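Glutamate racemase (Bacillus anthracis, PDB 2DWU) belongs to the Asp/Glu/hydantoin racemase family of two-domain alpha/beta enzymes and carries d-glutamic acid in a pocket between its two parallel beta sheets. Local coordinates at residues M129-L134 with L141-H146; A163-Q168 with E195-K200. All coordinates share one frame; numbering follows the deposited sequence.

Interaction 1. Residues M129-L134 with L141-H146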
loop_
_atom_site.group_PDB
_atom_site.type_symbol
_atom_site.label_atom_id
_atom_site.label_comp_id
_atom_site.label_asym_id
_atom_site.label_seq_id
_atom_site.Cartn_x
_atom_site.Cartn_y
_atom_site.Cartn_z
ATOM N N MET B 129 19.301 4.734 4.710
ATOM C CA MET B 129 18.420 4.294 3.630
ATOM C C MET B 129 17.004 4.853 3.736
ATOM O O MET B 129 16.358 5.096 2.712
ATOM C CB MET B 129 18.363 2.759 3.541
ATOM C CG MET B 129 17.479 2.276 2.391
ATOM S SD MET B 129 17.575 0.510 2.044
ATOM C CE MET B 129 19.233 0.458 1.527
ATOM N N TYR B 130 16.505 5.049 4.957
ATOM C CA TYR B 130 15.165 5.597 5.099
ATOM C C TYR B 130 15.087 7.008 4.558
ATOM O O TYR B 130 14.182 7.307 3.790
ATOM C CB TYR B 130 14.690 5.550 6.547
ATOM C CG TYR B 130 14.017 4.234 6.873
ATOM C CD1 TYR B 130 12.726 3.977 6.431
ATOM C CD2 TYR B 130 14.688 3.249 7.604
ATOM C CE1 TYR B 130 12.095 2.737 6.719
ATOM C CE2 TYR B 130 14.081 2.036 7.887
ATOM C CZ TYR B 130 12.804 1.782 7.452
ATOM O OH TYR B 130 12.247 0.554 7.749
ATOM N N GLU B 131 16.034 7.875 4.930
ATOM C CA GLU B 131 16.010 9.239 4.410
ATOM C C GLU B 131 16.174 9.213 2.892
ATOM O O GLU B 131 15.462 9.944 2.181
ATOM C CB GLU B 131 17.127 10.087 5.033
ATOM C CG GLU B 131 17.008 11.549 4.609
ATOM C CD GLU B 131 17.961 12.475 5.334
ATOM O OE1 GLU B 131 17.540 13.605 5.658
ATOM O OE2 GLU B 131 19.119 12.094 5.572
ATOM N N LYS B 132 17.080 8.379 2.389
ATOM C CA LYS B 132 17.281 8.313 0.950
ATOM C C LYS B 132 16.035 7.817 0.223
ATOM O O LYS B 132 15.673 8.358 -0.813
ATOM C CB LYS B 132 18.478 7.438 0.609
ATOM C CG LYS B 132 19.778 8.078 1.093
ATOM C CD LYS B 132 20.982 7.399 0.540
ATOM C CE LYS B 132 21.161 6.012 1.075
ATOM N NZ LYS B 132 22.323 5.351 0.374
ATOM N N ALA B 133 15.364 6.804 0.772
ATOM C CA ALA B 133 14.157 6.305 0.123
ATOM C C ALA B 133 13.044 7.338 0.137
ATOM O O ALA B 133 12.314 7.500 -0.855
ATOM C CB ALA B 133 13.678 5.017 0.812
ATOM N N LEU B 134 12.885 8.000 1.275
ATOM C CA LEU B 134 11.856 9.005 1.395
ATOM C C LEU B 134 12.098 10.156 0.427
ATOM O O LEU B 134 11.164 10.588 -0.258
ATOM C CB LEU B 134 11.782 9.525 2.831
ATOM C CG LEU B 134 11.079 8.535 3.791
ATOM C CD1 LEU B 134 11.397 8.870 5.260
ATOM C CD2 LEU B 134 9.576 8.613 3.511
ATOM N N LEU B 141 10.602 16.487 2.322
ATOM C CA LEU B 141 10.147 15.860 3.556
ATOM C C LEU B 141 11.262 16.058 4.561
ATOM O O LEU B 141 12.432 16.134 4.186
ATOM C CB LEU B 141 9.948 14.356 3.347
ATOM C CG LEU B 141 8.805 13.910 2.439
ATOM C CD1 LEU B 141 8.982 12.414 2.126
ATOM C CD2 LEU B 141 7.447 14.180 3.118
ATOM N N LYS B 142 10.901 16.179 5.829
ATOM C CA LYS B 142 11.884 16.314 6.887
ATOM C C LYS B 142 11.875 14.936 7.558
ATOM O O LYS B 142 10.815 14.456 7.992
ATOM C CB LYS B 142 11.455 17.375 7.898
ATOM C CG LYS B 142 12.496 17.602 8.987
ATOM C CD LYS B 142 13.853 17.965 8.396
ATOM C CE LYS B 142 14.841 18.362 9.507
ATOM N NZ LYS B 142 16.235 18.555 9.024
ATOM N N VAL B 143 13.042 14.310 7.635
ATOM C CA VAL B 143 13.159 12.971 8.205
ATOM C C VAL B 143 14.081 12.989 9.407
ATOM O O VAL B 143 15.212 13.489 9.332
ATOM C CB VAL B 143 13.725 11.965 7.151
ATOM C CG1 VAL B 143 13.685 10.500 7.694
ATOM C CG2 VAL B 143 12.907 12.051 5.840
ATOM N N HIS B 144 13.595 12.447 10.519
ATOM C CA HIS B 144 14.395 12.368 11.742
ATOM C C HIS B 144 14.649 10.894 11.985
ATOM O O HIS B 144 13.699 10.163 12.258
ATOM C CB HIS B 144 13.611 12.949 12.906
ATOM C CG HIS B 144 13.385 14.427 12.785
ATOM N ND1 HIS B 144 14.398 15.346 12.969
ATOM C CD2 HIS B 144 12.277 15.140 12.462
ATOM C CE1 HIS B 144 13.918 16.566 12.762
ATOM N NE2 HIS B 144 12.638 16.470 12.450
ATOM N N SER B 145 15.914 10.482 11.907
ATOM C CA SER B 145 16.294 9.076 12.059
ATOM C C SER B 145 17.075 8.859 13.349
ATOM O O SER B 145 18.103 9.498 13.577
ATOM C CB SER B 145 17.110 8.656 10.835
ATOM O OG SER B 145 16.355 8.917 9.661
ATOM N N HIS B 146 16.580 7.947 14.193
ATOM C CA HIS B 146 17.184 7.676 15.504
ATOM C C HIS B 146 17.386 6.195 15.841
ATOM O O HIS B 146 16.422 5.419 15.877
ATOM C CB HIS B 146 16.307 8.315 16.590
ATOM C CG HIS B 146 16.754 8.024 17.990
ATOM N ND1 HIS B 146 17.951 8.475 18.502
ATOM C CD2 HIS B 146 16.164 7.318 18.984
ATOM C CE1 HIS B 146 18.080 8.061 19.748
ATOM N NE2 HIS B 146 17.011 7.353 20.066
HETATM O O HOH W 1 17.630 7.485 7.504
HETATM O O HOH W 2 15.400 15.270 6.099
#

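Interaction 2. Residues A163-Q168 with E195-K200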
loop_
_atom_site.group_PDB
_atom_site.type_symbol
_atom_site.label_atom_id
_atom_site.label_comp_id
_atom_site.label_asym_id
_atom_site.label_seq_id
_atom_site.Cartn_x
_atom_site.Cartn_y
_atom_site.Cartn_z
ATOM N N ALA B 163 7.722 -2.689 33.547
ATOM C CA ALA B 163 8.333 -1.469 34.057
ATOM C C ALA B 163 9.631 -1.196 33.296
ATOM O O ALA B 163 9.937 -0.050 32.955
ATOM C CB ALA B 163 8.628 -1.605 35.555
ATOM N N TYR B 164 10.389 -2.260 33.037
ATOM C CA TYR B 164 11.658 -2.128 32.340
ATOM C C TYR B 164 11.414 -1.731 30.892
ATOM O O TYR B 164 12.137 -0.893 30.335
ATOM C CB TYR B 164 12.426 -3.461 32.387
ATOM C CG TYR B 164 13.826 -3.352 31.835
ATOM C CD1 TYR B 164 14.166 -3.929 30.609
ATOM C CD2 TYR B 164 14.789 -2.606 32.508
ATOM C CE1 TYR B 164 15.449 -3.753 30.061
ATOM C CE2 TYR B 164 16.060 -2.420 31.973
ATOM C CZ TYR B 164 16.379 -2.997 30.751
ATOM O OH TYR B 164 17.627 -2.781 30.224
ATOM N N VAL B 165 10.402 -2.334 30.281
ATOM C CA VAL B 165 10.102 -2.034 28.879
ATOM C C VAL B 165 9.691 -0.561 28.775
ATOM O O VAL B 165 10.169 0.172 27.910
ATOM C CB VAL B 165 8.976 -2.954 28.325
ATOM C CG1 VAL B 165 8.672 -2.586 26.855
ATOM C CG2 VAL B 165 9.418 -4.443 28.391
ATOM N N THR B 166 8.835 -0.111 29.684
ATOM C CA THR B 166 8.410 1.279 29.645
ATOM C C THR B 166 9.593 2.238 29.772
ATOM O O THR B 166 9.651 3.235 29.064
ATOM C CB THR B 166 7.405 1.590 30.758
ATOM O OG1 THR B 166 6.229 0.794 30.577
ATOM C CG2 THR B 166 7.010 3.062 30.722
ATOM N N GLN B 167 10.537 1.941 30.667
ATOM C CA GLN B 167 11.688 2.802 30.845
ATOM C C GLN B 167 12.590 2.817 29.628
ATOM O O GLN B 167 13.116 3.873 29.246
ATOM C CB GLN B 167 12.509 2.370 32.066
ATOM C CG GLN B 167 13.269 3.534 32.675
ATOM C CD GLN B 167 12.326 4.579 33.286
ATOM O OE1 GLN B 167 11.567 4.274 34.209
ATOM N NE2 GLN B 167 12.368 5.806 32.774
ATOM N N GLN B 168 12.768 1.646 29.017
ATOM C CA GLN B 168 13.634 1.544 27.847
ATOM C C GLN B 168 13.010 2.232 26.641
ATOM O O GLN B 168 13.722 2.858 25.863
ATOM C CB GLN B 168 13.964 0.076 27.529
ATOM C CG GLN B 168 14.954 -0.552 28.540
ATOM C CD GLN B 168 16.168 0.316 28.797
ATOM O OE1 GLN B 168 16.900 0.657 27.874
ATOM N NE2 GLN B 168 16.388 0.682 30.052
ATOM N N GLU B 195 4.412 -1.664 20.097
ATOM C CA GLU B 195 3.524 -0.616 19.617
ATOM C C GLU B 195 2.765 0.151 20.681
ATOM O O GLU B 195 2.730 1.396 20.650
ATOM C CB GLU B 195 2.545 -1.143 18.567
ATOM C CG GLU B 195 1.644 -0.025 18.052
ATOM C CD GLU B 195 0.856 -0.397 16.811
ATOM O OE1 GLU B 195 0.363 -1.550 16.722
ATOM O OE2 GLU B 195 0.713 0.479 15.926
ATOM N N SER B 196 2.165 -0.565 21.630
ATOM C CA SER B 196 1.428 0.123 22.679
ATOM C C SER B 196 2.278 1.076 23.489
ATOM O O SER B 196 1.832 2.179 23.817
ATOM C CB SER B 196 0.769 -0.879 23.621
ATOM O OG SER B 196 -0.212 -1.608 22.918
ATOM N N TYR B 197 3.494 0.656 23.823
ATOM C CA TYR B 197 4.390 1.489 24.619
ATOM C C TYR B 197 4.770 2.731 23.853
ATOM O O TYR B 197 4.815 3.827 24.397
ATOM C CB TYR B 197 5.682 0.737 24.972
ATOM C CG TYR B 197 5.494 -0.445 25.886
ATOM C CD1 TYR B 197 5.305 -1.727 25.376
ATOM C CD2 TYR B 197 5.493 -0.273 27.267
ATOM C CE1 TYR B 197 5.121 -2.818 26.238
ATOM C CE2 TYR B 197 5.310 -1.343 28.128
ATOM C CZ TYR B 197 5.126 -2.608 27.610
ATOM O OH TYR B 197 4.949 -3.671 28.474
ATOM N N ILE B 198 5.068 2.537 22.577
ATOM C CA ILE B 198 5.483 3.635 21.717
ATOM C C ILE B 198 4.383 4.677 21.554
ATOM O O ILE B 198 4.643 5.887 21.657
ATOM C CB ILE B 198 5.937 3.073 20.343
ATOM C CG1 ILE B 198 7.225 2.260 20.552
ATOM C CG2 ILE B 198 6.182 4.212 19.352
ATOM C CD1 ILE B 198 7.642 1.456 19.321
ATOM N N LYS B 199 3.165 4.217 21.308
ATOM C CA LYS B 199 2.030 5.128 21.148
ATOM C C LYS B 199 1.837 5.949 22.411
ATOM O O LYS B 199 1.548 7.139 22.351
ATOM C CB LYS B 199 0.742 4.353 20.878
ATOM C CG LYS B 199 0.728 3.622 19.561
ATOM C CD LYS B 199 -0.573 2.869 19.328
ATOM C CE LYS B 199 -0.680 2.474 17.853
ATOM N NZ LYS B 199 -1.912 1.704 17.549
ATOM N N LYS B 200 1.977 5.300 23.560
ATOM C CA LYS B 200 1.816 5.991 24.831
ATOM C C LYS B 200 2.867 7.084 24.996
ATOM O O LYS B 200 2.587 8.172 25.520
ATOM C CB LYS B 200 1.930 4.988 25.984
ATOM C CG LYS B 200 2.036 5.624 27.368
ATOM C CD LYS B 200 0.743 6.294 27.796
ATOM C CE LYS B 200 -0.311 5.261 28.141
ATOM N NZ LYS B 200 -0.491 4.274 27.034
#

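Interaction 1. Residues M129-L134 with L141-H146
The backbones of helix 129-137 and strand 142-147 are nearest at Glu131 and Val143, with 6.0 Å between their CA atoms, and Leu134 one turn further on lies 7.4 Å from Leu141, CA to CA. No direct hydrogen bond joins the two segments. The apolar centre is Leu134. Its CD1 rests on both methyls of Val143, 3.6 Å from CG2 and 3.7 Å from CG1. Val143 has CG1 anti to the backbone N (chi1 -173°), which spreads the two methyls to meet that one branch. Leu141 crosses Leu134 at about a right angle, and its CD1 approaches Leu134 CB at 4.1 Å. The helix is part of a beta-alpha-beta crossover: helices 122-127 and 129-137 join strand 115-120 to its parallel neighbour 142-147, the edge strand of the sheet. Leu134 also touches Ile116 of strand 115-120, and Ala104 of helix 100-110.

Glu131 crosses Val143 obliquely, its CG passing Val143 CB at 4.2 Å. The chain then runs on extended to the carboxylate. A water receives the N-H of Val143 and donates to Glu131 OE1, 2.7 Å from the water oxygen. The other carboxylate oxygen, OE2, is hydrogen-bonded to Asn128. A second water accepts from Glu131 N and lies 2.9 Å from Ser145 OG.

Interaction 2. Residues A163-Q168 with E195-K200
The Tyr197 ring meets helix 162-177 in two ways: one face lies against Val165, and one edge lies against Thr166. Val165 CG1 sits almost exactly over the ring centre. It is 3.5 Å from the Tyr197 centroid and 9° off the ring normal, a well-centred CH-pi contact. Its nearest ring carbons are CE1 and CZ of Tyr197, both at 3.6 Å. Val165 CB lies toward the hydroxyl end of the ring, 3.9 Å from Tyr197 CZ. The two side chains cross at about a right angle.

Thr166 comes to the rim of the same ring. Its OG1 lies in the ring plane, 3.4 Å from Tyr197 CE2 and 3.6 Å from Tyr197 CD2. This is an edge contact with carbon atoms. The hydroxyl has its polar partner in its own helix, the carbonyl oxygen of Thr162 one turn back. OG1 stands beside the backbone N of Thr166 (chi1 -62°), which lets it serve that carbonyl and still touch the ring.

Tyr197 spans the distance between the helices, and its CA is 6.4 Å from that of Thr166. With CG beside its backbone N (chi1 -66°), the ring extends to Val165. The Tyr197 side chain also touches Thr162 and Val169. Val165 is buried, with Val154 of helix 151-157 and Leu194 as further neighbours, while Thr166 is exposed. Tyr197 carries the contact between the two segments, and Ile198 adds Val169 and Leu173 further along helix 162-177. Ile198 also touches Ile208 of strand 207-210, so the helix pair packs side by side against the parallel sheet of an alpha/beta domain, as expected of this racemase family.

Overall arrangement
Interaction 1 closes before interaction 2 opens along the chain. Their centres are 23 Å apart. The nearest atoms are about 8 Å apart, so the two do not touch. Both belong to the domain built on the four-stranded parallel sheet, ordered 142-147, 115-120, 183-187, 207-210. Interaction 1 packs a helix on one outermost strand. Interaction 2 joins two helices, and helix 195-202 leads to the other outermost strand. Helix 162-177 links them: its Leu176 and Pro175 touch His144 and His146 of interaction 1. Val143 points toward helix 129-137, whereas His144 points away from it, so helices 129-137 and 162-177 lie on opposite faces of the sheet at strand 142-147.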